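Side-chain contacts in Cas13d (uncultured Ruminococcus sp, PDB 6IV9), which binds a CRISPR RNA guide and uses two HEPN domains in maturing that RNA and in cleaving target RNA: residues N195-I200 / L254-L259; S243-L248 / K275-M280; V185-I190 / Q286-V291. The protein carries 2 engineered substitutions. All coordinates share one frame; numbering follows the deposited sequence.

Interaction 1: N195-I200 / L254-L259; sequences NNMLGI and LGYFGL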
ATOM      1  N   ASN A 195      -5.507   3.117 -18.192  1.00 28.22           N
ATOM      2  CA  ASN A 195      -6.188   4.085 -19.083  1.00 30.36           C
ATOM      3  C   ASN A 195      -5.263   5.264 -19.394  1.00 35.06           C
ATOM      4  O   ASN A 195      -5.232   5.708 -20.524  1.00 32.30           O
ATOM      5  CB  ASN A 195      -7.500   4.585 -18.495  1.00 30.41           C
ATOM      6  CG  ASN A 195      -8.616   3.605 -18.760  1.00 41.73           C
ATOM      7  OD1 ASN A 195      -9.116   3.544 -19.860  1.00 42.01           O
ATOM      8  ND2 ASN A 195      -8.952   2.794 -17.784  1.00 37.50           N
ATOM      9  N   ASN A 196      -4.552   5.742 -18.387  1.00 26.88           N
ATOM     10  CA  ASN A 196      -3.647   6.906 -18.515  1.00 26.95           C
ATOM     11  C   ASN A 196      -2.521   6.595 -19.497  1.00 30.07           C
ATOM     12  O   ASN A 196      -2.144   7.450 -20.262  1.00 28.99           O
ATOM     13  CB  ASN A 196      -3.035   7.283 -17.176  1.00 26.05           C
ATOM     14  CG  ASN A 196      -2.206   8.535 -17.300  1.00 28.20           C
ATOM     15  OD1 ASN A 196      -2.664   9.519 -17.825  1.00 28.40           O
ATOM     16  ND2 ASN A 196      -0.980   8.479 -16.846  1.00 28.77           N
ATOM     17  N   MET A 197      -2.085   5.343 -19.496  1.00 29.35           N
ATOM     18  CA  MET A 197      -0.952   4.791 -20.277  1.00 36.89           C
ATOM     19  C   MET A 197      -1.229   4.971 -21.770  1.00 42.44           C
ATOM     20  O   MET A 197      -0.285   5.074 -22.532  1.00 38.90           O
ATOM     21  CB  MET A 197      -0.866   3.298 -19.971  1.00 42.53           C
ATOM     22  CG  MET A 197       0.430   2.656 -20.275  1.00 63.58           C
ATOM     23  SD  MET A 197       1.085   1.823 -18.825  1.00 67.54           S
ATOM     24  CE  MET A 197       1.712   3.241 -17.938  1.00 66.48           C
ATOM     25  N   LEU A 198      -2.500   5.009 -22.141  1.00 36.03           N
ATOM     26  CA  LEU A 198      -2.930   5.148 -23.547  1.00 43.36           C
ATOM     27  C   LEU A 198      -2.485   6.492 -24.123  1.00 58.01           C
ATOM     28  O   LEU A 198      -2.127   6.535 -25.294  1.00 45.72           O
ATOM     29  CB  LEU A 198      -4.450   5.021 -23.600  1.00 42.58           C
ATOM     30  CG  LEU A 198      -4.998   3.634 -23.295  1.00 44.89           C
ATOM     31  CD1 LEU A 198      -6.488   3.609 -23.503  1.00 47.69           C
ATOM     32  CD2 LEU A 198      -4.346   2.599 -24.175  1.00 51.47           C
ATOM     33  N   GLY A 199      -2.515   7.550 -23.320  1.00 64.32           N
ATOM     34  CA  GLY A 199      -2.155   8.873 -23.853  1.00 77.75           C
ATOM     35  C   GLY A 199      -3.315   9.575 -24.549  1.00 89.04           C
ATOM     36  O   GLY A 199      -3.035  10.406 -25.423  1.00 90.89           O
ATOM     37  N   ILE A 200      -4.550   9.154 -24.264  1.00107.74           N
ATOM     38  CA  ILE A 200      -5.777   9.790 -24.837  1.00115.29           C
ATOM     39  C   ILE A 200      -6.157  10.911 -23.876  1.00123.38           C
ATOM     40  O   ILE A 200      -7.118  10.750 -23.107  1.00106.46           O
ATOM     41  CB  ILE A 200      -6.940   8.791 -24.964  1.00111.73           C
ATOM     42  CG1 ILE A 200      -6.893   7.708 -23.888  1.00108.99           C
ATOM     43  CG2 ILE A 200      -7.031   8.226 -26.367  1.00102.88           C
ATOM     44  CD1 ILE A 200      -7.483   8.134 -22.565  1.00110.22           C
ATOM     45  N   LEU A 254       3.820  -0.627 -21.550  1.00 30.77           N
ATOM     46  CA  LEU A 254       3.689  -1.806 -20.649  1.00 32.24           C
ATOM     47  C   LEU A 254       5.058  -2.200 -20.094  1.00 29.46           C
ATOM     48  O   LEU A 254       5.125  -2.807 -19.050  1.00 30.57           O
ATOM     49  CB  LEU A 254       3.005  -2.970 -21.363  1.00 29.60           C
ATOM     50  CG  LEU A 254       1.483  -2.891 -21.385  1.00 36.85           C
ATOM     51  CD1 LEU A 254       0.889  -4.018 -22.202  1.00 34.74           C
ATOM     52  CD2 LEU A 254       0.910  -2.892 -19.979  1.00 39.76           C
ATOM     53  N   GLY A 255       6.118  -1.780 -20.768  1.00 24.95           N
ATOM     54  CA  GLY A 255       7.501  -2.052 -20.352  1.00 29.21           C
ATOM     55  C   GLY A 255       7.817  -1.396 -19.022  1.00 32.70           C
ATOM     56  O   GLY A 255       8.703  -1.851 -18.325  1.00 34.06           O
ATOM     57  N   TYR A 256       7.064  -0.361 -18.683  1.00 31.03           N
ATOM     58  CA  TYR A 256       7.258   0.375 -17.412  1.00 35.42           C
ATOM     59  C   TYR A 256       6.996  -0.580 -16.247  1.00 43.66           C
ATOM     60  O   TYR A 256       7.666  -0.469 -15.230  1.00 43.96           O
ATOM     61  CB  TYR A 256       6.346   1.597 -17.376  1.00 32.72           C
ATOM     62  CG  TYR A 256       6.880   2.787 -18.129  1.00 27.59           C
ATOM     63  CD1 TYR A 256       8.198   3.174 -18.010  1.00 32.82           C
ATOM     64  CD2 TYR A 256       6.069   3.522 -18.962  1.00 28.37           C
ATOM     65  CE1 TYR A 256       8.692   4.279 -18.676  1.00 33.08           C
ATOM     66  CE2 TYR A 256       6.547   4.616 -19.653  1.00 29.90           C
ATOM     67  CZ  TYR A 256       7.862   4.999 -19.508  1.00 31.82           C
ATOM     68  OH  TYR A 256       8.325   6.081 -20.171  1.00 27.89           O
ATOM     69  N   PHE A 257       6.049  -1.491 -16.444  1.00 40.00           N
ATOM     70  CA  PHE A 257       5.582  -2.456 -15.423  1.00 38.14           C
ATOM     71  C   PHE A 257       6.396  -3.741 -15.463  1.00 40.43           C
ATOM     72  O   PHE A 257       6.085  -4.639 -14.726  1.00 44.95           O
ATOM     73  CB  PHE A 257       4.157  -2.874 -15.740  1.00 35.28           C
ATOM     74  CG  PHE A 257       3.123  -1.797 -15.604  1.00 38.55           C
ATOM     75  CD1 PHE A 257       3.183  -0.878 -14.579  1.00 49.40           C
ATOM     76  CD2 PHE A 257       2.061  -1.737 -16.472  1.00 41.60           C
ATOM     77  CE1 PHE A 257       2.203   0.086 -14.444  1.00 43.72           C
ATOM     78  CE2 PHE A 257       1.086  -0.771 -16.342  1.00 47.20           C
ATOM     79  CZ  PHE A 257       1.158   0.141 -15.325  1.00 42.55           C
ATOM     80  N   GLY A 258       7.408  -3.811 -16.305  1.00 35.25           N
ATOM     81  CA  GLY A 258       8.144  -5.075 -16.418  1.00 34.83           C
ATOM     82  C   GLY A 258       7.462  -6.016 -17.395  1.00 34.86           C
ATOM     83  O   GLY A 258       7.828  -7.161 -17.399  1.00 37.65           O
ATOM     84  N   LEU A 259       6.438  -5.543 -18.103  1.00 32.00           N
ATOM     85  CA  LEU A 259       5.741  -6.329 -19.154  1.00 35.57           C
ATOM     86  C   LEU A 259       6.293  -5.959 -20.533  1.00 32.66           C
ATOM     87  O   LEU A 259       5.613  -5.316 -21.291  1.00 41.46           O
ATOM     88  CB  LEU A 259       4.244  -6.079 -19.083  1.00 32.25           C
ATOM     89  CG  LEU A 259       3.595  -6.603 -17.817  1.00 34.74           C
ATOM     90  CD1 LEU A 259       2.129  -6.256 -17.802  1.00 38.62           C
ATOM     91  CD2 LEU A 259       3.803  -8.096 -17.718  1.00 36.78           C
TER
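Met197 carries the whole of this contact from its side, laying its thioether against Phe257 and its terminal methyl between Phe257 and, more loosely, Tyr256. Going along 195-200, Asn195 and Asn196 belong to the final turn of helix 168-197 and spend their amides on other partners: Asn196 ND2 donates to the carbonyls of Lys637 and Ala639. Met197 follows, its CG anti to the backbone N (chi1 -160°) and its chain bent at the next two torsions, and this bent shape sets SD beside the Phe257 ring. Met197 SD lies 3.6 Å from Phe257 CE2 and 4.4 Å from the centroid of that ring. Its line to the centroid leans 46° from the ring normal, an oblique Met-aromatic contact. Met197 CE continues to Phe257 CZ at 4.1 Å and to Tyr256 CD2 at 4.5 Å. The Met197 carbonyl accepts from Arg253 NH1, just before the second segment, and Leu248 of helix 232-251 packs on the Met197 side chain. Gly199 then leaves helical values with a positive phi.

Segment 254-259 lies in the loop between helices 232-251 and 267-291, so the contact joins the end region of helix 168-197 to that loop. Leu254 O accepts both Phe257 N, at 3.1 Å, and Leu259 N, at 3.2 Å. With Gly258 N to Gly255 O and the positive phi of Gly258, this is the bonding pattern of a Schellman motif, and it ends the 3-10 segment that carries Phe257. Phe508 meets the Phe257 ring edge-to-face, while Tyr256 OH is hydrogen-bonded to Asp586.

No hydrogen bond crosses. A sulfur, a methyl and two aromatic rings account for the attraction, so it should rest on dispersion and shape, while the Asn196 amide nitrogen and the Tyr256 hydroxyl are bonded to partners outside the two segments.

Interaction 2: S243-L248 / K275-M280; sequences SKFNDL and KRVYHM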
ATOM      1  N   SER A 243      -9.918  -3.218 -29.299  1.00 36.16           N
ATOM      2  CA  SER A 243      -9.292  -2.079 -29.997  1.00 41.89           C
ATOM      3  C   SER A 243      -8.434  -1.273 -29.015  1.00 40.85           C
ATOM      4  O   SER A 243      -7.335  -0.890 -29.369  1.00 30.89           O
ATOM      5  CB  SER A 243     -10.361  -1.284 -30.677  1.00 47.11           C
ATOM      6  OG  SER A 243      -9.905   0.007 -30.988  1.00 57.28           O
ATOM      7  N   LYS A 244      -8.941  -1.052 -27.802  1.00 38.68           N
ATOM      8  CA  LYS A 244      -8.181  -0.341 -26.745  1.00 34.54           C
ATOM      9  C   LYS A 244      -6.959  -1.176 -26.346  1.00 26.83           C
ATOM     10  O   LYS A 244      -5.940  -0.604 -26.073  1.00 31.08           O
ATOM     11  CB  LYS A 244      -9.096   0.005 -25.573  1.00 41.17           C
ATOM     12  CG  LYS A 244     -10.035   1.167 -25.832  1.00 47.25           C
ATOM     13  CD  LYS A 244      -9.316   2.476 -25.770  1.00 57.19           C
ATOM     14  CE  LYS A 244     -10.220   3.686 -25.744  1.00 62.15           C
ATOM     15  NZ  LYS A 244      -9.954   4.549 -24.568  1.00 71.69           N
ATOM     16  N   PHE A 245      -7.102  -2.493 -26.317  1.00 27.52           N
ATOM     17  CA  PHE A 245      -5.999  -3.406 -25.930  1.00 28.39           C
ATOM     18  C   PHE A 245      -4.847  -3.255 -26.927  1.00 27.01           C
ATOM     19  O   PHE A 245      -3.718  -3.130 -26.532  1.00 28.00           O
ATOM     20  CB  PHE A 245      -6.536  -4.836 -25.920  1.00 31.31           C
ATOM     21  CG  PHE A 245      -5.551  -5.942 -25.639  1.00 30.96           C
ATOM     22  CD1 PHE A 245      -5.079  -6.173 -24.364  1.00 31.44           C
ATOM     23  CD2 PHE A 245      -5.157  -6.804 -26.641  1.00 29.38           C
ATOM     24  CE1 PHE A 245      -4.202  -7.207 -24.107  1.00 30.79           C
ATOM     25  CE2 PHE A 245      -4.277  -7.838 -26.385  1.00 31.51           C
ATOM     26  CZ  PHE A 245      -3.809  -8.042 -25.117  1.00 35.45           C
ATOM     27  N   ASN A 246      -5.170  -3.245 -28.213  1.00 29.68           N
ATOM     28  CA  ASN A 246      -4.134  -3.044 -29.255  1.00 28.16           C
ATOM     29  C   ASN A 246      -3.528  -1.651 -29.099  1.00 27.54           C
ATOM     30  O   ASN A 246      -2.357  -1.525 -29.282  1.00 32.77           O
ATOM     31  CB  ASN A 246      -4.666  -3.317 -30.654  1.00 29.29           C
ATOM     32  CG  ASN A 246      -4.897  -4.785 -30.890  1.00 28.53           C
ATOM     33  OD1 ASN A 246      -4.052  -5.591 -30.571  1.00 32.99           O
ATOM     34  ND2 ASN A 246      -6.042  -5.133 -31.421  1.00 30.67           N
ATOM     35  N   ASP A 247      -4.332  -0.658 -28.745  1.00 30.95           N
ATOM     36  CA  ASP A 247      -3.814   0.717 -28.554  1.00 32.03           C
ATOM     37  C   ASP A 247      -2.768   0.695 -27.439  1.00 30.94           C
ATOM     38  O   ASP A 247      -1.725   1.276 -27.609  1.00 30.16           O
ATOM     39  CB  ASP A 247      -4.945   1.670 -28.176  1.00 42.30           C
ATOM     40  CG  ASP A 247      -5.854   2.069 -29.320  1.00 51.86           C
ATOM     41  OD1 ASP A 247      -5.429   1.954 -30.457  1.00 57.06           O
ATOM     42  OD2 ASP A 247      -6.981   2.490 -29.054  1.00 56.89           O
ATOM     43  N   LEU A 248      -3.059   0.007 -26.343  1.00 30.65           N
ATOM     44  CA  LEU A 248      -2.108  -0.089 -25.213  1.00 29.09           C
ATOM     45  C   LEU A 248      -0.835  -0.816 -25.648  1.00 26.08           C
ATOM     46  O   LEU A 248       0.222  -0.407 -25.271  1.00 29.16           O
ATOM     47  CB  LEU A 248      -2.790  -0.829 -24.064  1.00 34.23           C
ATOM     48  CG  LEU A 248      -1.974  -0.927 -22.783  1.00 38.82           C
ATOM     49  CD1 LEU A 248      -1.563   0.443 -22.297  1.00 39.83           C
ATOM     50  CD2 LEU A 248      -2.760  -1.637 -21.709  1.00 44.39           C
ATOM     51  N   LYS A 275      -1.560 -12.798 -24.718  1.00 26.61           N
ATOM     52  CA  LYS A 275      -2.500 -13.612 -23.923  1.00 28.52           C
ATOM     53  C   LYS A 275      -2.229 -13.388 -22.429  1.00 27.98           C
ATOM     54  O   LYS A 275      -3.168 -13.222 -21.685  1.00 25.64           O
ATOM     55  CB  LYS A 275      -2.306 -15.074 -24.317  1.00 32.50           C
ATOM     56  CG  LYS A 275      -3.244 -16.067 -23.661  1.00 34.57           C
ATOM     57  CD  LYS A 275      -3.007 -17.471 -24.125  1.00 37.95           C
ATOM     58  CE  LYS A 275      -4.206 -18.357 -23.927  1.00 42.72           C
ATOM     59  NZ  LYS A 275      -4.018 -19.691 -24.536  1.00 51.63           N
ATOM     60  N   ARG A 276      -0.963 -13.375 -22.037  1.00 26.32           N
ATOM     61  CA  ARG A 276      -0.595 -13.144 -20.618  1.00 28.12           C
ATOM     62  C   ARG A 276      -1.055 -11.749 -20.186  1.00 25.21           C
ATOM     63  O   ARG A 276      -1.606 -11.640 -19.134  1.00 24.55           O
ATOM     64  CB  ARG A 276       0.916 -13.292 -20.432  1.00 29.31           C
ATOM     65  CG  ARG A 276       1.414 -14.721 -20.557  1.00 33.79           C
ATOM     66  CD  ARG A 276       2.798 -14.891 -20.005  1.00 35.68           C
ATOM     67  NE  ARG A 276       3.762 -14.117 -20.745  1.00 42.65           N
ATOM     68  CZ  ARG A 276       4.479 -14.575 -21.758  1.00 46.74           C
ATOM     69  NH1 ARG A 276       4.265 -15.784 -22.234  1.00 41.42           N
ATOM     70  NH2 ARG A 276       5.419 -13.818 -22.283  1.00 51.60           N
ATOM     71  N   VAL A 277      -0.831 -10.739 -21.017  1.00 24.54           N
ATOM     72  CA  VAL A 277      -1.258  -9.352 -20.685  1.00 27.33           C
ATOM     73  C   VAL A 277      -2.781  -9.306 -20.576  1.00 26.64           C
ATOM     74  O   VAL A 277      -3.280  -8.726 -19.639  1.00 25.19           O
ATOM     75  CB  VAL A 277      -0.726  -8.331 -21.705  1.00 26.06           C
ATOM     76  CG1 VAL A 277      -1.268  -6.950 -21.433  1.00 28.69           C
ATOM     77  CG2 VAL A 277       0.777  -8.310 -21.721  1.00 25.34           C
ATOM     78  N   TYR A 278      -3.469  -9.968 -21.495  1.00 24.66           N
ATOM     79  CA  TYR A 278      -4.944  -9.982 -21.458  1.00 25.22           C
ATOM     80  C   TYR A 278      -5.416 -10.605 -20.138  1.00 24.60           C
ATOM     81  O   TYR A 278      -6.288 -10.053 -19.514  1.00 26.70           O
ATOM     82  CB  TYR A 278      -5.487 -10.839 -22.602  1.00 25.62           C
ATOM     83  CG  TYR A 278      -6.945 -11.166 -22.446  1.00 24.89           C
ATOM     84  CD1 TYR A 278      -7.893 -10.168 -22.473  1.00 26.30           C
ATOM     85  CD2 TYR A 278      -7.377 -12.458 -22.238  1.00 24.43           C
ATOM     86  CE1 TYR A 278      -9.233 -10.444 -22.310  1.00 29.17           C
ATOM     87  CE2 TYR A 278      -8.718 -12.751 -22.076  1.00 27.81           C
ATOM     88  CZ  TYR A 278      -9.649 -11.740 -22.113  1.00 28.11           C
ATOM     89  OH  TYR A 278     -10.966 -11.994 -21.959  1.00 30.27           O
ATOM     90  N   HIS A 279      -4.815 -11.713 -19.736  1.00 22.97           N
ATOM     91  CA  HIS A 279      -5.233 -12.389 -18.487  1.00 23.27           C
ATOM     92  C   HIS A 279      -5.036 -11.452 -17.293  1.00 22.46           C
ATOM     93  O   HIS A 279      -5.869 -11.453 -16.409  1.00 25.00           O
ATOM     94  CB  HIS A 279      -4.440 -13.680 -18.321  1.00 25.62           C
ATOM     95  CG  HIS A 279      -4.869 -14.758 -19.255  1.00 26.06           C
ATOM     96  ND1 HIS A 279      -4.098 -15.836 -19.535  1.00 28.38           N
ATOM     97  CD2 HIS A 279      -5.990 -14.911 -19.972  1.00 28.94           C
ATOM     98  CE1 HIS A 279      -4.725 -16.606 -20.376  1.00 25.40           C
ATOM     99  NE2 HIS A 279      -5.871 -16.068 -20.653  1.00 28.17           N
ATOM    100  N   MET A 280      -3.929 -10.727 -17.271  1.00 21.46           N
ATOM    101  CA  MET A 280      -3.658  -9.802 -16.150  1.00 23.89           C
ATOM    102  C   MET A 280      -4.730  -8.710 -16.115  1.00 24.33           C
ATOM    103  O   MET A 280      -5.292  -8.495 -15.071  1.00 24.32           O
ATOM    104  CB  MET A 280      -2.265  -9.185 -16.304  1.00 23.86           C
ATOM    105  CG  MET A 280      -1.151 -10.194 -16.167  1.00 27.71           C
ATOM    106  SD  MET A 280       0.512  -9.619 -16.548  1.00 27.99           S
ATOM    107  CE  MET A 280       0.874  -8.621 -15.111  1.00 27.81           C
TER
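Phe245 reaches across to the 275-280 helix and lands on the backbone of Tyr278. Of the three touching residues it has the most surface buried by far. Its CG stands anti to the backbone N (chi1 176°), which points the ring at the other helix, and the leading carbons make the contact: Phe245 CE1 is 3.9 Å from Tyr278 N and just as near Tyr278 CA. The ring meets this stretch of main chain obliquely. One atom further round, Phe245 CZ touches Tyr278 CB at 4.1 Å.

This is helix-on-helix packing between helices 232-251 and 267-291, neighbours in the chain joined by the loop that holds Leu254, and no hydrogen bond crosses it.

The Tyr278 side chain crosses that of Phe245 at about a right angle, and its ring leads away from the contact to stack on Phe222, which also meets Phe245 edge-to-face; the Tyr278 hydroxyl is hydrogen-bonded to the Asn217 carbonyl. Val277 adds one methyl, CG1, at 4.0 Å from the same Phe245 CE1. That methyl is the branch anti to the Val277 backbone N, and Leu254 packs on the same residue.

Interaction 3: V185-I190 / Q286-V291; sequences VYVTNI and QIAQCV. Engineered in segment 286-291: Ala288 (natural residue Arg).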
ATOM      1  N   VAL A 185      -8.915   0.383  -3.342  1.00 22.18           N
ATOM      2  CA  VAL A 185      -7.956   1.483  -3.619  1.00 22.88           C
ATOM      3  C   VAL A 185      -7.003   1.079  -4.749  1.00 21.77           C
ATOM      4  O   VAL A 185      -6.880   1.805  -5.684  1.00 21.28           O
ATOM      5  CB  VAL A 185      -7.138   1.783  -2.354  1.00 24.10           C
ATOM      6  CG1 VAL A 185      -5.926   2.625  -2.672  1.00 26.30           C
ATOM      7  CG2 VAL A 185      -7.968   2.406  -1.254  1.00 24.02           C
ATOM      8  N   TYR A 186      -6.361  -0.072  -4.627  1.00 19.19           N
ATOM      9  CA  TYR A 186      -5.359  -0.499  -5.637  1.00 23.09           C
ATOM     10  C   TYR A 186      -5.954  -0.789  -7.014  1.00 24.14           C
ATOM     11  O   TYR A 186      -5.350  -0.415  -7.969  1.00 22.05           O
ATOM     12  CB  TYR A 186      -4.341  -1.474  -5.045  1.00 22.38           C
ATOM     13  CG  TYR A 186      -3.495  -0.738  -4.053  1.00 22.89           C
ATOM     14  CD1 TYR A 186      -2.550   0.172  -4.474  1.00 30.66           C
ATOM     15  CD2 TYR A 186      -3.748  -0.837  -2.708  1.00 23.55           C
ATOM     16  CE1 TYR A 186      -1.818   0.910  -3.571  1.00 32.69           C
ATOM     17  CE2 TYR A 186      -3.009  -0.125  -1.787  1.00 27.68           C
ATOM     18  CZ  TYR A 186      -2.047   0.758  -2.218  1.00 32.23           C
ATOM     19  OH  TYR A 186      -1.352   1.489  -1.317  1.00 34.45           O
ATOM     20  N   VAL A 187      -7.091  -1.466  -7.095  1.00 22.53           N
ATOM     21  CA  VAL A 187      -7.674  -1.698  -8.447  1.00 23.99           C
ATOM     22  C   VAL A 187      -8.072  -0.358  -9.064  1.00 23.32           C
ATOM     23  O   VAL A 187      -7.936  -0.202 -10.245  1.00 23.83           O
ATOM     24  CB  VAL A 187      -8.813  -2.726  -8.481  1.00 28.10           C
ATOM     25  CG1 VAL A 187      -8.328  -4.094  -8.061  1.00 36.65           C
ATOM     26  CG2 VAL A 187     -10.010  -2.292  -7.682  1.00 28.01           C
ATOM     27  N   THR A 188      -8.568   0.563  -8.255  1.00 23.24           N
ATOM     28  CA  THR A 188      -8.948   1.870  -8.822  1.00 22.13           C
ATOM     29  C   THR A 188      -7.696   2.533  -9.401  1.00 22.14           C
ATOM     30  O   THR A 188      -7.747   3.012 -10.499  1.00 24.15           O
ATOM     31  CB  THR A 188      -9.619   2.758  -7.771  1.00 23.43           C
ATOM     32  OG1 THR A 188     -10.857   2.173  -7.406  1.00 25.07           O
ATOM     33  CG2 THR A 188      -9.862   4.160  -8.280  1.00 25.99           C
ATOM     34  N   ASN A 189      -6.603   2.512  -8.660  1.00 22.05           N
ATOM     35  CA  ASN A 189      -5.348   3.130  -9.143  1.00 22.12           C
ATOM     36  C   ASN A 189      -4.830   2.405 -10.392  1.00 24.14           C
ATOM     37  O   ASN A 189      -4.400   3.068 -11.296  1.00 22.63           O
ATOM     38  CB  ASN A 189      -4.284   3.136  -8.052  1.00 21.29           C
ATOM     39  CG  ASN A 189      -4.610   4.100  -6.940  1.00 24.06           C
ATOM     40  OD1 ASN A 189      -5.532   4.865  -7.051  1.00 24.28           O
ATOM     41  ND2 ASN A 189      -3.848   4.061  -5.873  1.00 26.07           N
ATOM     42  N   ILE A 190      -4.835   1.080 -10.386  1.00 20.87           N
ATOM     43  CA  ILE A 190      -4.300   0.311 -11.547  1.00 23.01           C
ATOM     44  C   ILE A 190      -5.136   0.592 -12.801  1.00 22.10           C
ATOM     45  O   ILE A 190      -4.579   0.826 -13.835  1.00 23.34           O
ATOM     46  CB  ILE A 190      -4.259  -1.194 -11.229  1.00 23.13           C
ATOM     47  CG1 ILE A 190      -3.303  -1.509 -10.081  1.00 23.55           C
ATOM     48  CG2 ILE A 190      -3.940  -1.970 -12.490  1.00 25.50           C
ATOM     49  CD1 ILE A 190      -3.376  -2.923  -9.588  1.00 24.61           C
ATOM     50  N   GLN A 286     -11.973  -8.034 -13.201  1.00 25.40           N
ATOM     51  CA  GLN A 286     -12.853  -8.908 -12.391  1.00 27.56           C
ATOM     52  C   GLN A 286     -12.833  -8.452 -10.929  1.00 27.10           C
ATOM     53  O   GLN A 286     -13.879  -8.372 -10.324  1.00 28.02           O
ATOM     54  CB  GLN A 286     -12.414 -10.359 -12.557  1.00 29.64           C
ATOM     55  CG  GLN A 286     -12.855 -11.277 -11.436  1.00 34.81           C
ATOM     56  CD  GLN A 286     -14.328 -11.592 -11.462  1.00 37.56           C
ATOM     57  OE1 GLN A 286     -15.006 -11.408 -12.451  1.00 35.72           O
ATOM     58  NE2 GLN A 286     -14.826 -12.075 -10.346  1.00 38.99           N
ATOM     59  N   ILE A 287     -11.658  -8.125 -10.405  1.00 23.64           N
ATOM     60  CA  ILE A 287     -11.559  -7.656  -8.999  1.00 23.37           C
ATOM     61  C   ILE A 287     -12.339  -6.349  -8.871  1.00 23.21           C
ATOM     62  O   ILE A 287     -13.071  -6.201  -7.933  1.00 25.80           O
ATOM     63  CB  ILE A 287     -10.100  -7.510  -8.549  1.00 24.44           C
ATOM     64  CG1 ILE A 287      -9.355  -8.842  -8.622  1.00 24.19           C
ATOM     65  CG2 ILE A 287     -10.055  -6.934  -7.156  1.00 25.28           C
ATOM     66  CD1 ILE A 287      -7.875  -8.718  -8.485  1.00 26.62           C
ATOM     67  N   ALA A 288     -12.229  -5.480  -9.865  1.00 24.89           N
ATOM     68  CA  ALA A 288     -12.934  -4.183  -9.844  1.00 25.68           C
ATOM     69  C   ALA A 288     -14.442  -4.422  -9.782  1.00 26.17           C
ATOM     70  O   ALA A 288     -15.104  -3.745  -9.053  1.00 27.47           O
ATOM     71  CB  ALA A 288     -12.553  -3.371 -11.042  1.00 30.98           C
ATOM     72  N   GLN A 289     -14.926  -5.438 -10.484  1.00 25.51           N
ATOM     73  CA  GLN A 289     -16.373  -5.773 -10.524  1.00 26.91           C
ATOM     74  C   GLN A 289     -16.847  -6.364  -9.194  1.00 26.99           C
ATOM     75  O   GLN A 289     -18.033  -6.493  -9.022  1.00 29.08           O
ATOM     76  CB  GLN A 289     -16.662  -6.699 -11.698  1.00 31.31           C
ATOM     77  CG  GLN A 289     -16.512  -6.021 -13.042  1.00 32.95           C
ATOM     78  CD  GLN A 289     -16.483  -7.035 -14.155  1.00 42.17           C
ATOM     79  OE1 GLN A 289     -17.165  -8.039 -14.116  1.00 53.83           O
ATOM     80  NE2 GLN A 289     -15.664  -6.789 -15.148  1.00 44.05           N
ATOM     81  N   CYS A 290     -15.925  -6.797  -8.350  1.00 25.44           N
ATOM     82  CA  CYS A 290     -16.280  -7.392  -7.049  1.00 27.94           C
ATOM     83  C   CYS A 290     -16.270  -6.367  -5.922  1.00 30.21           C
ATOM     84  O   CYS A 290     -16.876  -6.645  -4.928  1.00 30.94           O
ATOM     85  CB  CYS A 290     -15.287  -8.474  -6.683  1.00 26.85           C
ATOM     86  SG  CYS A 290     -15.429  -9.921  -7.750  1.00 31.59           S
ATOM     87  N   VAL A 291     -15.536  -5.272  -6.070  1.00 26.60           N
ATOM     88  CA  VAL A 291     -15.458  -4.271  -4.973  1.00 26.34           C
ATOM     89  C   VAL A 291     -16.198  -2.980  -5.326  1.00 29.17           C
ATOM     90  O   VAL A 291     -16.252  -2.121  -4.477  1.00 28.57           O
ATOM     91  CB  VAL A 291     -13.995  -4.015  -4.587  1.00 31.01           C
ATOM     92  CG1 VAL A 291     -13.366  -5.243  -3.975  1.00 30.85           C
ATOM     93  CG2 VAL A 291     -13.196  -3.566  -5.784  1.00 28.68           C
TER
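Val187 packs against the 286-291 helix and touches three residues of it, Ile287, Ala288 and Val291, with its two methyls dividing the work. The short helix axes come within 9.6 Å and are inclined at 131° between their N-to-C directions, closer to antiparallel than to parallel.

Along 286-291 the first to touch is Ile287. Its CG2 branch meets Val187 CG1 at 3.4 Å, tighter than ordinary van der Waals contact, and Ile287 CB follows at 3.9 Å from the same methyl. Ala288 comes next, an engineered residue in place of the natural arginine; its CA is 6.0 Å from the CA of Val187, so the backbones run close here. Val187 CG2 rests 4.1 Å from Ala288 CA and 4.3 Å from Ala288 CB. The natural arginine, with the histidine five positions on, fits the Arg-x4-His motif of HEPN ribonucleases, and the contact lies about 7 Å from the nearest atom of the bound RNA. The alanine is therefore consistent with a catalytic site disabled on purpose. Val291, at the C-terminal end of helix 267-291, closes the group: its CG2 meets Val187 CG2 at 3.9 Å. In each valine the branch that faces the other is the one lying between its own backbone N and carbonyl carbon. The Val291 carbonyl accepts from His750 of helix 713-760, tying this helix end to a third helix.

With an alanine here instead of Val187 the two methyls are gone, and Ile287 CG2 and Val291 CG2 would probably lose their partners, opening a gap between the helices. Only aliphatic carbons meet and no hydrogen bond crosses, and the contact probably depends on shape and dispersion: two valine branches matched to residues one turn apart on a helix.

From the N terminus, helix 168-197 supplies 185-190 to interaction 3 and, near its end, 195-200 to interaction 1. Next comes 243-248 on helix 232-251, for interaction 2; then 254-259 closes the loop of interaction 1. Helix 267-291 brings 275-280, closing interaction 2, and finally 286-291, closing interaction 3. Interactions 1 and 2 thus cross, and both fall within the wider loop that interaction 3 encloses. The crossing pair, with centres about 11 Å apart, also touches in space, for instance where Leu198 packs on Lys244. Interaction 3, centred about 17 Å from either, joins the first and last of these helices directly.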